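Long-range contact in acid phosphatase (Bacillus anthracis, PDB 2I33), which probably hydrolyses phosphate monoesters at acidic pH, as a magnesium-dependent class C acid phosphatase of the HAD superfamily: residues Ala35-Lys47 against Gln206-Met218. Numbering follows the deposited sequence.
Sequences ALYYQGYNTGQLK and QFGEKFIIFPNPM
F214 packs its ring against both Y37 and Y41, one helical turn apart on helix 31-54, and against G40. With CG anti to its carbonyl carbon, it turns its CD1-CE1 side to the helix. Its plane lies 11° from that of Y37 but is slid well aside, bringing F214 CD1 over one face of Y37, 3.3 Å from Y37 CD2. Y41 is met differently: F214 CZ sits over the centre of its ring, 3.5 Å from Y41 CE2, with the planes inclined at 32°. Glycine suits position 40 because F214 CE1 comes within 3.6 Å of G40 CA, occupying the place a CB would need; I212 CG2 then packs on the carbonyl of G40. Beyond the aromatics, the rigid P215 ring rests its CG 3.8 Å from L36 CB and its CD against Y37 CE1. A water donates to both L36 O and I213 O, bridging helix and strand. At the far end the long chain of K47, bent at chi2, spans the gap past G208 O to form a salt bridge, NZ to E209 OE1 (2.7 Å), on the syn side but 29° out of the carboxylate plane. The helix thus covers edge strand 211-213 of the parallel Rossmann-like HAD sheet, nearly antiparallel to it. Both tyrosine hydroxyls bond backbone carbonyls of the apparent HAD-type DxDx(T/V) motif, whose D65 and D67 bind magnesium: Y37 to E68, Y41 to T69. N216 bonds magnesium ligand D180. Apolar ring packing therefore couples helix and strand to the metal site, while an ion pair closes the more exposed end.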
ATOM      1  N   ALA A  35       4.825   4.238  -6.267  1.00 26.34           N
ATOM      2  CA  ALA A  35       3.694   4.194  -7.178  1.00 26.57           C
ATOM      3  C   ALA A  35       2.371   4.306  -6.431  1.00 26.27           C
ATOM      4  O   ALA A  35       1.405   4.929  -6.906  1.00 27.27           O
ATOM      5  CB  ALA A  35       3.720   2.939  -7.972  1.00 27.45           C
ATOM      6  N   LEU A  36       2.304   3.682  -5.247  1.00 25.03           N
ATOM      7  CA  LEU A  36       1.113   3.771  -4.439  1.00 26.02           C
ATOM      8  C   LEU A  36       0.899   5.198  -3.940  1.00 26.07           C
ATOM      9  O   LEU A  36      -0.228   5.648  -3.829  1.00 28.12           O
ATOM     10  CB  LEU A  36       1.189   2.834  -3.253  1.00 26.17           C
ATOM     11  CG  LEU A  36       0.900   1.400  -3.677  1.00 26.38           C
ATOM     12  CD1 LEU A  36       1.639   0.382  -2.808  1.00 27.30           C
ATOM     13  CD2 LEU A  36      -0.545   1.108  -3.669  1.00 27.09           C
ATOM     14  N   TYR A  37       1.969   5.907  -3.625  1.00 26.76           N
ATOM     15  CA  TYR A  37       1.865   7.315  -3.256  1.00 26.87           C
ATOM     16  C   TYR A  37       1.408   8.144  -4.455  1.00 27.22           C
ATOM     17  O   TYR A  37       0.500   8.944  -4.336  1.00 27.69           O
ATOM     18  CB  TYR A  37       3.158   7.832  -2.634  1.00 28.09           C
ATOM     19  CG  TYR A  37       3.185   7.499  -1.159  1.00 26.37           C
ATOM     20  CD1 TYR A  37       3.631   6.261  -0.734  1.00 28.53           C
ATOM     21  CD2 TYR A  37       2.686   8.365  -0.207  1.00 28.28           C
ATOM     22  CE1 TYR A  37       3.616   5.907   0.612  1.00 28.65           C
ATOM     23  CE2 TYR A  37       2.656   7.998   1.145  1.00 27.67           C
ATOM     24  CZ  TYR A  37       3.120   6.783   1.545  1.00 27.42           C
ATOM     25  OH  TYR A  37       3.124   6.436   2.868  1.00 27.83           O
ATOM     26  N   TYR A  38       1.981   7.923  -5.618  1.00 26.85           N
ATOM     27  CA  TYR A  38       1.469   8.657  -6.791  1.00 26.49           C
ATOM     28  C   TYR A  38       0.010   8.300  -7.057  1.00 26.59           C
ATOM     29  O   TYR A  38      -0.801   9.162  -7.431  1.00 27.08           O
ATOM     30  CB  TYR A  38       2.300   8.355  -8.018  1.00 26.54           C
ATOM     31  CG  TYR A  38       3.637   9.001  -7.985  1.00 26.98           C
ATOM     32  CD1 TYR A  38       3.765  10.395  -7.872  1.00 27.74           C
ATOM     33  CD2 TYR A  38       4.795   8.256  -8.159  1.00 27.95           C
ATOM     34  CE1 TYR A  38       5.029  11.003  -7.882  1.00 28.05           C
ATOM     35  CE2 TYR A  38       6.045   8.863  -8.186  1.00 28.82           C
ATOM     36  CZ  TYR A  38       6.157  10.234  -8.028  1.00 28.22           C
ATOM     37  OH  TYR A  38       7.404  10.841  -8.055  1.00 30.03           O
ATOM     38  N   GLN A  39      -0.350   7.036  -6.928  1.00 26.80           N
ATOM     39  CA  GLN A  39      -1.714   6.630  -7.209  1.00 27.07           C
ATOM     40  C   GLN A  39      -2.670   7.342  -6.269  1.00 27.04           C
ATOM     41  O   GLN A  39      -3.714   7.848  -6.669  1.00 27.26           O
ATOM     42  CB  GLN A  39      -1.882   5.132  -6.983  1.00 26.99           C
ATOM     43  CG  GLN A  39      -3.301   4.631  -7.134  1.00 27.28           C
ATOM     44  CD  GLN A  39      -3.337   3.134  -7.387  1.00 29.19           C
ATOM     45  OE1 GLN A  39      -3.095   2.687  -8.513  1.00 27.23           O
ATOM     46  NE2 GLN A  39      -3.530   2.338  -6.303  1.00 27.85           N
ATOM     47  N   GLY A  40      -2.289   7.394  -4.999  1.00 26.57           N
ATOM     48  CA  GLY A  40      -3.115   8.055  -3.995  1.00 26.71           C
ATOM     49  C   GLY A  40      -3.271   9.544  -4.328  1.00 26.90           C
ATOM     50  O   GLY A  40      -4.388  10.090  -4.374  1.00 27.57           O
ATOM     51  N   TYR A  41      -2.166  10.209  -4.591  1.00 26.12           N
ATOM     52  CA  TYR A  41      -2.232  11.639  -4.888  1.00 26.70           C
ATOM     53  C   TYR A  41      -2.886  11.933  -6.225  1.00 27.36           C
ATOM     54  O   TYR A  41      -3.603  12.946  -6.361  1.00 27.98           O
ATOM     55  CB  TYR A  41      -0.875  12.317  -4.703  1.00 26.08           C
ATOM     56  CG  TYR A  41      -0.547  12.525  -3.235  1.00 26.64           C
ATOM     57  CD1 TYR A  41      -1.326  13.367  -2.439  1.00 25.52           C
ATOM     58  CD2 TYR A  41       0.510  11.833  -2.627  1.00 26.37           C
ATOM     59  CE1 TYR A  41      -1.039  13.537  -1.120  1.00 25.98           C
ATOM     60  CE2 TYR A  41       0.801  12.010  -1.284  1.00 27.87           C
ATOM     61  CZ  TYR A  41       0.009  12.845  -0.538  1.00 27.47           C
ATOM     62  OH  TYR A  41       0.256  13.047   0.798  1.00 29.64           O
ATOM     63  N   ASN A  42      -2.701  11.057  -7.216  1.00 26.51           N
ATOM     64  CA  ASN A  42      -3.412  11.256  -8.465  1.00 27.53           C
ATOM     65  C   ASN A  42      -4.920  11.146  -8.280  1.00 26.99           C
ATOM     66  O   ASN A  42      -5.692  11.914  -8.849  1.00 26.85           O
ATOM     67  CB  ASN A  42      -2.964  10.252  -9.512  1.00 27.10           C
ATOM     68  CG  ASN A  42      -1.563  10.509  -9.999  1.00 28.89           C
ATOM     69  OD1 ASN A  42      -1.009  11.615  -9.836  1.00 28.63           O
ATOM     70  ND2 ASN A  42      -0.978   9.495 -10.606  1.00 28.18           N
ATOM     71  N   THR A  43      -5.318  10.134  -7.517  1.00 27.03           N
ATOM     72  CA  THR A  43      -6.714   9.882  -7.285  1.00 27.68           C
ATOM     73  C   THR A  43      -7.259  11.045  -6.469  1.00 27.79           C
ATOM     74  O   THR A  43      -8.350  11.548  -6.726  1.00 27.81           O
ATOM     75  CB  THR A  43      -6.903   8.552  -6.570  1.00 28.16           C
ATOM     76  OG1 THR A  43      -6.350   7.516  -7.399  1.00 28.33           O
ATOM     77  CG2 THR A  43      -8.358   8.289  -6.299  1.00 28.83           C
ATOM     78  N   GLY A  44      -6.495  11.489  -5.491  1.00 28.05           N
ATOM     79  CA  GLY A  44      -6.914  12.638  -4.698  1.00 27.75           C
ATOM     80  C   GLY A  44      -7.131  13.878  -5.568  1.00 27.15           C
ATOM     81  O   GLY A  44      -8.096  14.642  -5.392  1.00 27.59           O
ATOM     82  N   GLN A  45      -6.251  14.118  -6.527  1.00 27.44           N
ATOM     83  CA  GLN A  45      -6.426  15.270  -7.400  1.00 27.73           C
ATOM     84  C   GLN A  45      -7.708  15.186  -8.240  1.00 27.27           C
ATOM     85  O   GLN A  45      -8.449  16.155  -8.383  1.00 27.71           O
ATOM     86  CB  GLN A  45      -5.206  15.473  -8.280  1.00 27.51           C
ATOM     87  CG  GLN A  45      -5.272  16.781  -9.005  1.00 30.53           C
ATOM     88  CD  GLN A  45      -3.924  17.277  -9.449  1.00 35.20           C
ATOM     89  OE1 GLN A  45      -2.919  17.106  -8.740  1.00 37.92           O
ATOM     90  NE2 GLN A  45      -3.897  17.941 -10.594  1.00 35.31           N
ATOM     91  N   LEU A  46      -7.971  14.004  -8.780  1.00 27.09           N
ATOM     92  CA  LEU A  46      -9.169  13.752  -9.562  1.00 27.90           C
ATOM     93  C   LEU A  46     -10.393  14.015  -8.712  1.00 27.09           C
ATOM     94  O   LEU A  46     -11.324  14.679  -9.133  1.00 27.45           O
ATOM     95  CB  LEU A  46      -9.181  12.300  -9.999  1.00 29.34           C
ATOM     96  CG  LEU A  46     -10.403  11.825 -10.775  1.00 32.28           C
ATOM     97  CD1 LEU A  46     -10.317  12.273 -12.189  1.00 34.42           C
ATOM     98  CD2 LEU A  46     -10.434  10.291 -10.704  1.00 35.82           C
ATOM     99  N   LYS A  47     -10.375  13.497  -7.490  1.00 26.09           N
ATOM    100  CA  LYS A  47     -11.509  13.662  -6.619  1.00 27.04           C
ATOM    101  C   LYS A  47     -11.635  15.094  -6.121  1.00 26.89           C
ATOM    102  O   LYS A  47     -12.742  15.577  -5.899  1.00 27.38           O
ATOM    103  CB  LYS A  47     -11.421  12.667  -5.479  1.00 27.29           C
ATOM    104  CG  LYS A  47     -11.526  11.218  -5.953  1.00 29.07           C
ATOM    105  CD  LYS A  47     -12.899  10.883  -6.495  1.00 31.36           C
ATOM    106  CE  LYS A  47     -13.019   9.450  -6.980  1.00 32.48           C
ATOM    107  NZ  LYS A  47     -14.333   9.201  -7.606  1.00 35.10           N
ATOM    108  N   GLN A 206     -15.783   4.391   0.322  1.00 27.06           N
ATOM    109  CA  GLN A 206     -15.166   5.680   0.622  0.50 27.31           C
ATOM    110  C   GLN A 206     -13.703   5.724   0.212  1.00 26.99           C
ATOM    111  O   GLN A 206     -13.145   6.796   0.022  1.00 27.41           O
ATOM    112  CB  GLN A 206     -15.286   6.004   2.108  0.50 27.42           C
ATOM    113  CG  GLN A 206     -16.712   5.963   2.645  0.50 28.73           C
ATOM    114  CD  GLN A 206     -17.643   6.934   1.943  0.50 29.20           C
ATOM    115  OE1 GLN A 206     -17.227   8.007   1.516  0.50 31.83           O
ATOM    116  NE2 GLN A 206     -18.917   6.567   1.832  0.50 31.11           N
ATOM    117  N   PHE A 207     -13.073   4.563   0.080  1.00 27.12           N
ATOM    118  CA  PHE A 207     -11.659   4.561  -0.175  1.00 26.58           C
ATOM    119  C   PHE A 207     -11.392   4.830  -1.619  1.00 27.10           C
ATOM    120  O   PHE A 207     -11.966   4.204  -2.486  1.00 27.89           O
ATOM    121  CB  PHE A 207     -11.007   3.278   0.330  1.00 26.68           C
ATOM    122  CG  PHE A 207     -11.128   3.139   1.806  1.00 25.19           C
ATOM    123  CD1 PHE A 207     -10.336   3.902   2.658  1.00 27.43           C
ATOM    124  CD2 PHE A 207     -12.067   2.288   2.347  1.00 27.18           C
ATOM    125  CE1 PHE A 207     -10.510   3.798   4.029  1.00 28.17           C
ATOM    126  CE2 PHE A 207     -12.211   2.174   3.706  1.00 29.30           C
ATOM    127  CZ  PHE A 207     -11.414   2.928   4.528  1.00 27.40           C
ATOM    128  N   GLY A 208     -10.568   5.839  -1.848  1.00 28.19           N
ATOM    129  CA  GLY A 208     -10.385   6.364  -3.176  1.00 28.41           C
ATOM    130  C   GLY A 208     -11.418   7.383  -3.577  1.00 29.29           C
ATOM    131  O   GLY A 208     -11.359   7.884  -4.678  1.00 30.32           O
ATOM    132  N   GLU A 209     -12.351   7.706  -2.680  1.00 28.67           N
ATOM    133  CA  GLU A 209     -13.395   8.661  -2.990  1.00 29.76           C
ATOM    134  C   GLU A 209     -13.261   9.858  -2.062  1.00 29.90           C
ATOM    135  O   GLU A 209     -13.003  10.981  -2.506  1.00 31.36           O
ATOM    136  CB  GLU A 209     -14.769   7.991  -2.889  1.00 30.21           C
ATOM    137  CG  GLU A 209     -15.952   8.929  -3.012  1.00 34.09           C
ATOM    138  CD  GLU A 209     -16.097   9.564  -4.371  1.00 39.45           C
ATOM    139  OE1 GLU A 209     -15.751   8.913  -5.380  1.00 39.93           O
ATOM    140  OE2 GLU A 209     -16.611  10.712  -4.423  1.00 43.76           O
ATOM    141  N   LYS A 210     -13.421   9.611  -0.775  1.00 29.62           N
ATOM    142  CA  LYS A 210     -13.275  10.649   0.261  1.00 28.95           C
ATOM    143  C   LYS A 210     -12.038  10.402   1.126  1.00 28.55           C
ATOM    144  O   LYS A 210     -11.461  11.345   1.637  1.00 28.44           O
ATOM    145  CB  LYS A 210     -14.523  10.721   1.153  1.00 29.79           C
ATOM    146  CG  LYS A 210     -14.551  11.945   2.034  1.00 33.70           C
ATOM    147  N   PHE A 211     -11.668   9.132   1.294  1.00 26.80           N
ATOM    148  CA  PHE A 211     -10.549   8.726   2.105  1.00 26.66           C
ATOM    149  C   PHE A 211      -9.507   8.208   1.161  1.00 27.25           C
ATOM    150  O   PHE A 211      -9.753   7.211   0.504  1.00 28.44           O
ATOM    151  CB  PHE A 211     -10.920   7.572   3.030  1.00 26.80           C
ATOM    152  CG  PHE A 211     -11.996   7.888   4.008  1.00 27.14           C
ATOM    153  CD1 PHE A 211     -12.309   9.189   4.360  1.00 27.27           C
ATOM    154  CD2 PHE A 211     -12.732   6.860   4.578  1.00 27.41           C
ATOM    155  CE1 PHE A 211     -13.322   9.441   5.273  1.00 27.78           C
ATOM    156  CE2 PHE A 211     -13.694   7.107   5.482  1.00 27.33           C
ATOM    157  CZ  PHE A 211     -14.012   8.392   5.822  1.00 26.58           C
ATOM    158  N   ILE A 212      -8.373   8.888   1.110  1.00 27.02           N
ATOM    159  CA  ILE A 212      -7.282   8.507   0.260  1.00 27.85           C
ATOM    160  C   ILE A 212      -6.237   7.905   1.169  1.00 27.38           C
ATOM    161  O   ILE A 212      -5.669   8.579   2.034  1.00 27.42           O
ATOM    162  CB  ILE A 212      -6.714   9.691  -0.525  1.00 28.58           C
ATOM    163  CG1 ILE A 212      -7.856  10.448  -1.214  1.00 30.48           C
ATOM    164  CG2 ILE A 212      -5.643   9.182  -1.491  1.00 29.93           C
ATOM    165  CD1 ILE A 212      -8.634   9.640  -2.229  1.00 31.03           C
ATOM    166  N   ILE A 213      -6.004   6.621   0.978  1.00 28.28           N
ATOM    167  CA  ILE A 213      -5.118   5.865   1.862  1.00 27.82           C
ATOM    168  C   ILE A 213      -3.788   5.570   1.207  1.00 28.03           C
ATOM    169  O   ILE A 213      -3.732   5.360  -0.003  1.00 27.42           O
ATOM    170  CB  ILE A 213      -5.804   4.574   2.364  1.00 28.54           C
ATOM    171  CG1 ILE A 213      -4.925   3.856   3.397  1.00 30.54           C
ATOM    172  CG2 ILE A 213      -6.266   3.706   1.209  1.00 29.00           C
ATOM    173  CD1 ILE A 213      -5.676   3.096   4.364  1.00 34.38           C
ATOM    174  N   PHE A 214      -2.736   5.598   2.042  1.00 27.22           N
ATOM    175  CA  PHE A 214      -1.359   5.312   1.679  1.00 27.03           C
ATOM    176  C   PHE A 214      -0.824   4.122   2.475  1.00 27.44           C
ATOM    177  O   PHE A 214      -1.230   3.869   3.598  1.00 26.68           O
ATOM    178  CB  PHE A 214      -0.500   6.533   1.906  1.00 27.88           C
ATOM    179  CG  PHE A 214      -0.913   7.680   1.038  1.00 26.66           C
ATOM    180  CD1 PHE A 214      -0.546   7.709  -0.274  1.00 26.88           C
ATOM    181  CD2 PHE A 214      -1.693   8.693   1.518  1.00 30.76           C
ATOM    182  CE1 PHE A 214      -0.951   8.725  -1.134  1.00 27.17           C
ATOM    183  CE2 PHE A 214      -2.084   9.725   0.682  1.00 29.92           C
ATOM    184  CZ  PHE A 214      -1.717   9.725  -0.650  1.00 28.26           C
ATOM    185  N   PRO A 215       0.116   3.396   1.871  1.00 26.72           N
ATOM    186  CA  PRO A 215       0.613   2.168   2.536  1.00 26.87           C
ATOM    187  C   PRO A 215       1.709   2.386   3.553  1.00 27.90           C
ATOM    188  O   PRO A 215       2.775   2.904   3.238  1.00 29.72           O
ATOM    189  CB  PRO A 215       1.161   1.369   1.353  1.00 27.51           C
ATOM    190  CG  PRO A 215       1.714   2.471   0.447  1.00 27.11           C
ATOM    191  CD  PRO A 215       0.646   3.537   0.500  1.00 27.11           C
ATOM    192  N   ASN A 216       1.485   1.910   4.766  1.00 27.55           N
ATOM    193  CA  ASN A 216       2.481   1.971   5.824  1.00 26.79           C
ATOM    194  C   ASN A 216       2.499   0.672   6.629  1.00 27.98           C
ATOM    195  O   ASN A 216       1.831   0.525   7.652  1.00 27.99           O
ATOM    196  CB  ASN A 216       2.211   3.142   6.758  1.00 26.91           C
ATOM    197  CG  ASN A 216       3.226   3.212   7.881  1.00 27.77           C
ATOM    198  OD1 ASN A 216       4.172   2.382   7.904  1.00 29.08           O
ATOM    199  ND2 ASN A 216       3.055   4.164   8.790  1.00 30.07           N
ATOM    200  N   PRO A 217       3.288  -0.284   6.158  1.00 27.60           N
ATOM    201  CA  PRO A 217       3.442  -1.544   6.880  1.00 27.68           C
ATOM    202  C   PRO A 217       4.459  -1.505   7.998  1.00 28.26           C
ATOM    203  O   PRO A 217       4.760  -2.565   8.559  1.00 29.44           O
ATOM    204  CB  PRO A 217       3.931  -2.497   5.785  1.00 28.67           C
ATOM    205  CG  PRO A 217       4.726  -1.609   4.925  1.00 28.50           C
ATOM    206  CD  PRO A 217       4.050  -0.284   4.893  1.00 28.38           C
ATOM    207  N   MET A 218       5.030  -0.331   8.271  1.00 28.06           N
ATOM    208  CA  MET A 218       6.102  -0.226   9.261  1.00 28.32           C
ATOM    209  C   MET A 218       5.565  -0.146  10.682  1.00 28.23           C
ATOM    210  O   MET A 218       6.171  -0.651  11.638  1.00 27.90           O
ATOM    211  CB  MET A 218       6.936   1.021   8.997  1.00 28.57           C
ATOM    212  CG  MET A 218       7.641   1.029   7.622  1.00 29.78           C
ATOM    213  SD  MET A 218       8.658   2.473   7.463  1.00 29.72           S
ATOM    214  CE  MET A 218       7.371   3.723   7.235  1.00 32.93           C
TER
HETATM  215  O   HOH W   1      -1.955   4.426  -1.956  1.00 14.03           O